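Local coordinates for putative spindle pole body component alp6 protein (Chaetomium thermophilum, PDB 6L7R), which binds the microprotein Mozart1 through this N-terminal helical part and, as a GCP3-type member of the TUBGCP family, probably binds gamma-tubulin and microtubule minus ends, at residues I9-I13 and V42-L46; S61-K65 and F79-Y83. All blocks are in the same frame, centred on the assembly; numbering follows the deposited sequence.

Interaction 1. Residues I9-I13 and V42-L46; sequences INNAI and VRALL
This contact lies in a splayed helical hairpin at the start of the GCP3 N-terminal region. Residues 9-13 belong to helix 6-20 and residues 42-46 to helix 29-47, the next helix in the chain. Both are regular helix: Ile13 N bonds to Ile9 O (2.8 Å) and Leu46 N to Val42 O (2.9 Å). The two short axes run at 126° to each other and come no closer than 12.0 Å, and the side chains of Ile13, Val42, Arg43 and Leu46 meet between them. The nearest CA pairs are Ile13 with Val42 (7.7 Å) and Asn10 with Arg43 (8.7 Å). Ile13 points toward the partner helix in the mt rotamer. Ile13 CG2 lies 3.8 Å from Val42 CG1, with Val42 at chi1 t. Ile13 CD1 lies 3.8 Å from Leu46 CD1 (Leu46 in mt) and 4.0 Å from Arg43 CD. Phe39 also touches Ile13 and Asn10. Mozart1 packs on Leu46, Ile9 and Ala12. Asn10 and Arg43 leave their helices sideways, but their ends meet. Asn10 has chi1 m and chi2 -20°. Arg43 takes m, m, then -137° and 84°. This brings Arg43 NE to 2.7 Å from Asn10 OD1, a weak hydrogen bond with an N-H...O angle of 125°.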
ATOM      1  N   ILE A   9       4.118  11.955  -1.910  1.00 23.02           N
ATOM      2  CA  ILE A   9       2.926  11.110  -1.914  1.00 20.17           C
ATOM      3  C   ILE A   9       2.244  11.157  -3.276  1.00 25.89           C
ATOM      4  O   ILE A   9       1.870  10.122  -3.835  1.00 25.19           O
ATOM      5  CB  ILE A   9       1.987  11.540  -0.774  1.00 22.01           C
ATOM      6  CG1 ILE A   9       2.617  11.193   0.589  1.00 25.15           C
ATOM      7  CG2 ILE A   9       0.594  10.936  -0.952  1.00 21.34           C
ATOM      8  CD1 ILE A   9       1.976  11.912   1.767  1.00 23.83           C
ATOM      9  N   ASN A  10       2.114  12.348  -3.853  1.00 22.19           N
ATOM     10  CA  ASN A  10       1.491  12.457  -5.169  1.00 21.04           C
ATOM     11  C   ASN A  10       2.323  11.775  -6.253  1.00 19.97           C
ATOM     12  O   ASN A  10       1.766  11.191  -7.189  1.00 25.71           O
ATOM     13  CB  ASN A  10       1.267  13.931  -5.526  1.00 24.15           C
ATOM     14  CG  ASN A  10       0.143  14.560  -4.726  1.00 34.50           C
ATOM     15  OD1 ASN A  10      -0.711  13.864  -4.174  1.00 32.96           O
ATOM     16  ND2 ASN A  10       0.130  15.887  -4.673  1.00 33.26           N
ATOM     17  N   ASN A  11       3.650  11.877  -6.178  1.00 21.66           N
ATOM     18  CA  ASN A  11       4.482  11.145  -7.127  1.00 29.09           C
ATOM     19  C   ASN A  11       4.233   9.643  -7.013  1.00 27.64           C
ATOM     20  O   ASN A  11       4.177   8.932  -8.026  1.00 24.86           O
ATOM     21  CB  ASN A  11       5.964  11.454  -6.902  1.00 31.06           C
ATOM     22  CG  ASN A  11       6.335  12.865  -7.300  1.00 39.66           C
ATOM     23  OD1 ASN A  11       5.593  13.540  -8.013  1.00 37.01           O
ATOM     24  ND2 ASN A  11       7.502  13.314  -6.854  1.00 39.87           N
ATOM     25  N   ALA A  12       4.057   9.151  -5.786  1.00 24.99           N
ATOM     26  CA  ALA A  12       3.750   7.737  -5.597  1.00 28.41           C
ATOM     27  C   ALA A  12       2.363   7.405  -6.132  1.00 30.62           C
ATOM     28  O   ALA A  12       2.156   6.338  -6.736  1.00 26.74           O
ATOM     29  CB  ALA A  12       3.862   7.369  -4.118  1.00 25.58           C
ATOM     30  N   ILE A  13       1.398   8.306  -5.925  1.00 28.41           N
ATOM     31  CA  ILE A  13       0.059   8.057  -6.447  1.00 28.34           C
ATOM     32  C   ILE A  13       0.097   7.961  -7.961  1.00 25.69           C
ATOM     33  O   ILE A  13      -0.521   7.067  -8.555  1.00 26.56           O
ATOM     34  CB  ILE A  13      -0.926   9.140  -5.977  1.00 26.18           C
ATOM     35  CG1 ILE A  13      -1.170   9.020  -4.467  1.00 27.89           C
ATOM     36  CG2 ILE A  13      -2.250   9.020  -6.765  1.00 26.16           C
ATOM     37  CD1 ILE A  13      -1.890  10.237  -3.856  1.00 31.78           C
ATOM     38  N   VAL A  42      -8.382   9.051  -5.629  1.00 24.97           N
ATOM     39  CA  VAL A  42      -7.379   8.627  -4.652  1.00 25.88           C
ATOM     40  C   VAL A  42      -7.208   9.698  -3.588  1.00 31.60           C
ATOM     41  O   VAL A  42      -7.179   9.407  -2.386  1.00 27.29           O
ATOM     42  CB  VAL A  42      -6.042   8.301  -5.344  1.00 23.02           C
ATOM     43  CG1 VAL A  42      -4.954   8.003  -4.289  1.00 23.30           C
ATOM     44  CG2 VAL A  42      -6.200   7.121  -6.289  1.00 25.92           C
ATOM     45  N   ARG A  43      -7.126  10.965  -4.006  1.00 26.31           N
ATOM     46  CA  ARG A  43      -6.964  12.029  -3.023  1.00 26.42           C
ATOM     47  C   ARG A  43      -8.126  12.044  -2.042  1.00 27.39           C
ATOM     48  O   ARG A  43      -7.924  12.192  -0.832  1.00 29.30           O
ATOM     49  CB  ARG A  43      -6.832  13.384  -3.717  1.00 32.32           C
ATOM     50  CG  ARG A  43      -5.552  13.528  -4.520  1.00 38.34           C
ATOM     51  CD  ARG A  43      -4.317  13.352  -3.640  1.00 46.18           C
ATOM     52  NE  ARG A  43      -3.333  14.365  -3.983  1.00 62.60           N
ATOM     53  CZ  ARG A  43      -3.342  15.598  -3.484  1.00 57.87           C
ATOM     54  NH1 ARG A  43      -4.271  15.957  -2.612  1.00 64.88           N
ATOM     55  NH2 ARG A  43      -2.428  16.474  -3.855  1.00 60.32           N
ATOM     56  N   ALA A  44      -9.352  11.864  -2.541  1.00 27.24           N
ATOM     57  CA  ALA A  44     -10.510  11.862  -1.654  1.00 33.22           C
ATOM     58  C   ALA A  44     -10.459  10.679  -0.695  1.00 29.59           C
ATOM     59  O   ALA A  44     -10.747  10.823   0.499  1.00 29.20           O
ATOM     60  CB  ALA A  44     -11.799  11.837  -2.479  1.00 30.25           C
ATOM     61  N   LEU A  45     -10.111   9.496  -1.208  1.00 27.27           N
ATOM     62  CA  LEU A  45     -10.018   8.315  -0.350  1.00 27.21           C
ATOM     63  C   LEU A  45      -9.019   8.529   0.776  1.00 28.94           C
ATOM     64  O   LEU A  45      -9.284   8.171   1.928  1.00 33.17           O
ATOM     65  CB  LEU A  45      -9.625   7.093  -1.178  1.00 25.79           C
ATOM     66  CG  LEU A  45     -10.696   6.606  -2.162  1.00 27.65           C
ATOM     67  CD1 LEU A  45     -10.157   5.533  -3.085  1.00 27.79           C
ATOM     68  CD2 LEU A  45     -11.921   6.096  -1.406  1.00 31.42           C
ATOM     69  N   LEU A  46      -7.866   9.120   0.466  1.00 26.46           N
ATOM     70  CA  LEU A  46      -6.838   9.280   1.486  1.00 27.50           C
ATOM     71  C   LEU A  46      -7.201  10.332   2.521  1.00 34.19           C
ATOM     72  O   LEU A  46      -6.582  10.353   3.589  1.00 36.80           O
ATOM     73  CB  LEU A  46      -5.499   9.608   0.827  1.00 29.13           C
ATOM     74  CG  LEU A  46      -4.914   8.485  -0.027  1.00 29.77           C
ATOM     75  CD1 LEU A  46      -3.643   8.943  -0.715  1.00 27.33           C
ATOM     76  CD2 LEU A  46      -4.642   7.227   0.813  1.00 30.29           C
TER

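Interaction 2. Residues S61-K65 and F79-Y83; sequences SDLIK and FSNLY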
ATOM      1  N   SER A  61      -0.251  -7.436  13.892  1.00 48.26           N
ATOM      2  CA  SER A  61       0.333  -8.770  13.897  1.00 49.01           C
ATOM      3  C   SER A  61      -0.567  -9.774  14.603  1.00 48.40           C
ATOM      4  O   SER A  61      -0.604 -10.951  14.219  1.00 47.19           O
ATOM      5  CB  SER A  61       1.714  -8.722  14.548  1.00 56.66           C
ATOM      6  OG  SER A  61       1.642  -8.167  15.849  1.00 63.03           O
ATOM      7  N   ASP A  62      -1.295  -9.339  15.635  1.00 50.72           N
ATOM      8  CA  ASP A  62      -2.263 -10.226  16.274  1.00 49.77           C
ATOM      9  C   ASP A  62      -3.444 -10.504  15.351  1.00 49.21           C
ATOM     10  O   ASP A  62      -3.962 -11.627  15.317  1.00 46.94           O
ATOM     11  CB  ASP A  62      -2.743  -9.621  17.592  1.00 56.58           C
ATOM     12  CG  ASP A  62      -1.830  -9.955  18.748  1.00 67.48           C
ATOM     13  OD1 ASP A  62      -1.425  -9.025  19.474  1.00 70.47           O
ATOM     14  OD2 ASP A  62      -1.520 -11.151  18.934  1.00 73.30           O
ATOM     15  N   LEU A  63      -3.883  -9.490  14.598  1.00 47.17           N
ATOM     16  CA  LEU A  63      -4.933  -9.711  13.611  1.00 48.08           C
ATOM     17  C   LEU A  63      -4.468 -10.670  12.526  1.00 45.95           C
ATOM     18  O   LEU A  63      -5.231 -11.535  12.082  1.00 51.33           O
ATOM     19  CB  LEU A  63      -5.370  -8.382  12.991  1.00 53.40           C
ATOM     20  CG  LEU A  63      -6.283  -7.456  13.798  1.00 57.10           C
ATOM     21  CD1 LEU A  63      -6.414  -6.112  13.108  1.00 54.24           C
ATOM     22  CD2 LEU A  63      -7.646  -8.087  13.984  1.00 54.24           C
ATOM     23  N   ILE A  64      -3.213 -10.532  12.088  1.00 42.46           N
ATOM     24  CA  ILE A  64      -2.693 -11.402  11.039  1.00 42.21           C
ATOM     25  C   ILE A  64      -2.559 -12.833  11.547  1.00 42.56           C
ATOM     26  O   ILE A  64      -2.927 -13.789  10.854  1.00 46.56           O
ATOM     27  CB  ILE A  64      -1.355 -10.862  10.508  1.00 38.78           C
ATOM     28  CG1 ILE A  64      -1.572  -9.562   9.727  1.00 39.24           C
ATOM     29  CG2 ILE A  64      -0.661 -11.906   9.645  1.00 42.16           C
ATOM     30  CD1 ILE A  64      -0.284  -8.847   9.359  1.00 39.29           C
ATOM     31  N   LYS A  65      -2.040 -13.008  12.765  1.00 42.47           N
ATOM     32  CA  LYS A  65      -1.876 -14.357  13.297  1.00 51.71           C
ATOM     33  C   LYS A  65      -3.219 -15.069  13.412  1.00 56.18           C
ATOM     34  O   LYS A  65      -3.368 -16.212  12.965  1.00 53.59           O
ATOM     35  CB  LYS A  65      -1.171 -14.309  14.654  1.00 58.02           C
ATOM     36  CG  LYS A  65      -0.259 -15.503  14.918  1.00 69.19           C
ATOM     37  CD  LYS A  65       0.183 -15.572  16.375  1.00 73.09           C
ATOM     38  CE  LYS A  65       0.695 -14.222  16.870  1.00 76.24           C
ATOM     39  NZ  LYS A  65       1.877 -13.720  16.106  1.00 75.03           N
ATOM     40  N   PHE A  79       5.108 -16.814   9.551  1.00 46.71           N
ATOM     41  CA  PHE A  79       4.803 -15.397   9.709  1.00 41.11           C
ATOM     42  C   PHE A  79       5.367 -14.856  11.016  1.00 40.98           C
ATOM     43  O   PHE A  79       5.898 -13.740  11.055  1.00 35.88           O
ATOM     44  CB  PHE A  79       3.301 -15.132   9.670  1.00 44.90           C
ATOM     45  CG  PHE A  79       2.943 -13.796  10.255  1.00 42.71           C
ATOM     46  CD1 PHE A  79       3.144 -12.635   9.518  1.00 41.75           C
ATOM     47  CD2 PHE A  79       2.480 -13.690  11.560  1.00 44.20           C
ATOM     48  CE1 PHE A  79       2.855 -11.388  10.059  1.00 37.02           C
ATOM     49  CE2 PHE A  79       2.198 -12.456  12.113  1.00 40.16           C
ATOM     50  CZ  PHE A  79       2.375 -11.301  11.362  1.00 38.25           C
ATOM     51  N   SER A  80       5.223 -15.619  12.101  1.00 39.00           N
ATOM     52  CA  SER A  80       5.706 -15.165  13.401  1.00 43.92           C
ATOM     53  C   SER A  80       7.211 -14.924  13.377  1.00 43.49           C
ATOM     54  O   SER A  80       7.703 -13.944  13.951  1.00 41.26           O
ATOM     55  CB  SER A  80       5.330 -16.188  14.468  1.00 53.82           C
ATOM     56  OG  SER A  80       5.627 -15.696  15.758  1.00 63.83           O
ATOM     57  N   ASN A  81       7.962 -15.798  12.709  1.00 45.41           N
ATOM     58  CA  ASN A  81       9.399 -15.570  12.591  1.00 42.01           C
ATOM     59  C   ASN A  81       9.694 -14.367  11.695  1.00 37.29           C
ATOM     60  O   ASN A  81      10.603 -13.579  11.982  1.00 34.25           O
ATOM     61  CB  ASN A  81      10.085 -16.832  12.067  1.00 41.46           C
ATOM     62  CG  ASN A  81       9.989 -17.999  13.045  1.00 49.54           C
ATOM     63  OD1 ASN A  81       9.723 -17.805  14.234  1.00 48.34           O
ATOM     64  ND2 ASN A  81      10.200 -19.216  12.548  1.00 45.67           N
ATOM     65  N   LEU A  82       8.936 -14.205  10.609  1.00 33.38           N
ATOM     66  CA  LEU A  82       9.119 -13.028   9.759  1.00 29.44           C
ATOM     67  C   LEU A  82       8.834 -11.737  10.525  1.00 33.65           C
ATOM     68  O   LEU A  82       9.587 -10.756  10.413  1.00 30.31           O
ATOM     69  CB  LEU A  82       8.224 -13.124   8.523  1.00 30.63           C
ATOM     70  CG  LEU A  82       8.607 -14.151   7.458  1.00 42.06           C
ATOM     71  CD1 LEU A  82       7.448 -14.433   6.505  1.00 33.61           C
ATOM     72  CD2 LEU A  82       9.817 -13.668   6.689  1.00 37.17           C
ATOM     73  N   TYR A  83       7.760 -11.728  11.324  1.00 29.74           N
ATOM     74  CA  TYR A  83       7.408 -10.541  12.098  1.00 33.48           C
ATOM     75  C   TYR A  83       8.528 -10.159  13.049  1.00 36.87           C
ATOM     76  O   TYR A  83       8.852  -8.975  13.205  1.00 33.65           O
ATOM     77  CB  TYR A  83       6.116 -10.786  12.885  1.00 34.54           C
ATOM     78  CG  TYR A  83       5.727  -9.633  13.797  1.00 40.35           C
ATOM     79  CD1 TYR A  83       5.352  -8.399  13.273  1.00 41.58           C
ATOM     80  CD2 TYR A  83       5.730  -9.779  15.179  1.00 47.00           C
ATOM     81  CE1 TYR A  83       4.999  -7.339  14.104  1.00 48.19           C
ATOM     82  CE2 TYR A  83       5.375  -8.728  16.016  1.00 51.37           C
ATOM     83  CZ  TYR A  83       5.012  -7.514  15.472  1.00 56.83           C
ATOM     84  OH  TYR A  83       4.662  -6.471  16.301  1.00 64.40           O
TER
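Phe79 takes Ile64 over one face of its ring. Ile64 CG2 sits 3.6 Å from the Phe79 ring centroid and 14° off the ring normal, a CH-pi contact. Its closest ring atom is Phe79 CZ, at 3.5 Å from Ile64 CG2. Chi1 of Phe79 is t, which sends the ring across to helix 59-70. One turn along helix 76-88, Tyr83 also has chi1 t and repeats the pattern with Ser61. Ser61 CB lies 3.7 Å from the Tyr83 ring centroid, 15° off the normal. Ser61 OG is over the same ring, 3.5 Å from Tyr83 CZ. The polar ends have partners just before the first helix: Tyr83 OH hydrogen-bonds to Asn58 OD1, and Ser61 OG bonds weakly to Asn58 O. Lys65 leaves its helix sideways, but its end comes nearer. Lys65 NZ stands at the edge of the Phe79 ring, 4.2 Å from Phe79 CE2. Helix 95-105 packs against both helices: Leu99 touches Ile64 and Tyr83. Apolar side chains of Mozart1 meet Ile64 and Phe79. The short axes are 11.1 Å apart at 163°, and the nearest CA atoms are those of Ser61 and Tyr83 (7.5 Å) and of Lys65 and Ser80 (7.6 Å). Nearly antiparallel helices joined by a short connection, with aromatic side chains between them, make an alpha-helical hairpin within this all-helical N-terminal region.

Interaction 1 joins helices 6-20 and 29-47. Interaction 2 joins helices 59-70 and 76-88. They come in series along the chain: the first contact closes before the second opens, and helix 59-70 directly follows helix 29-47. They share no helix. Their centres are 28 Å apart, on opposite sides of the centre of the chain, and their nearest atoms are about 18 Å apart. The fold is thus built from successive helical pairs, with helix 95-105 packed against the second. Mozart1 packs on residues of both contacts. The microprotein therefore links two parts of the GCP3 N-terminus whose contacts do not touch.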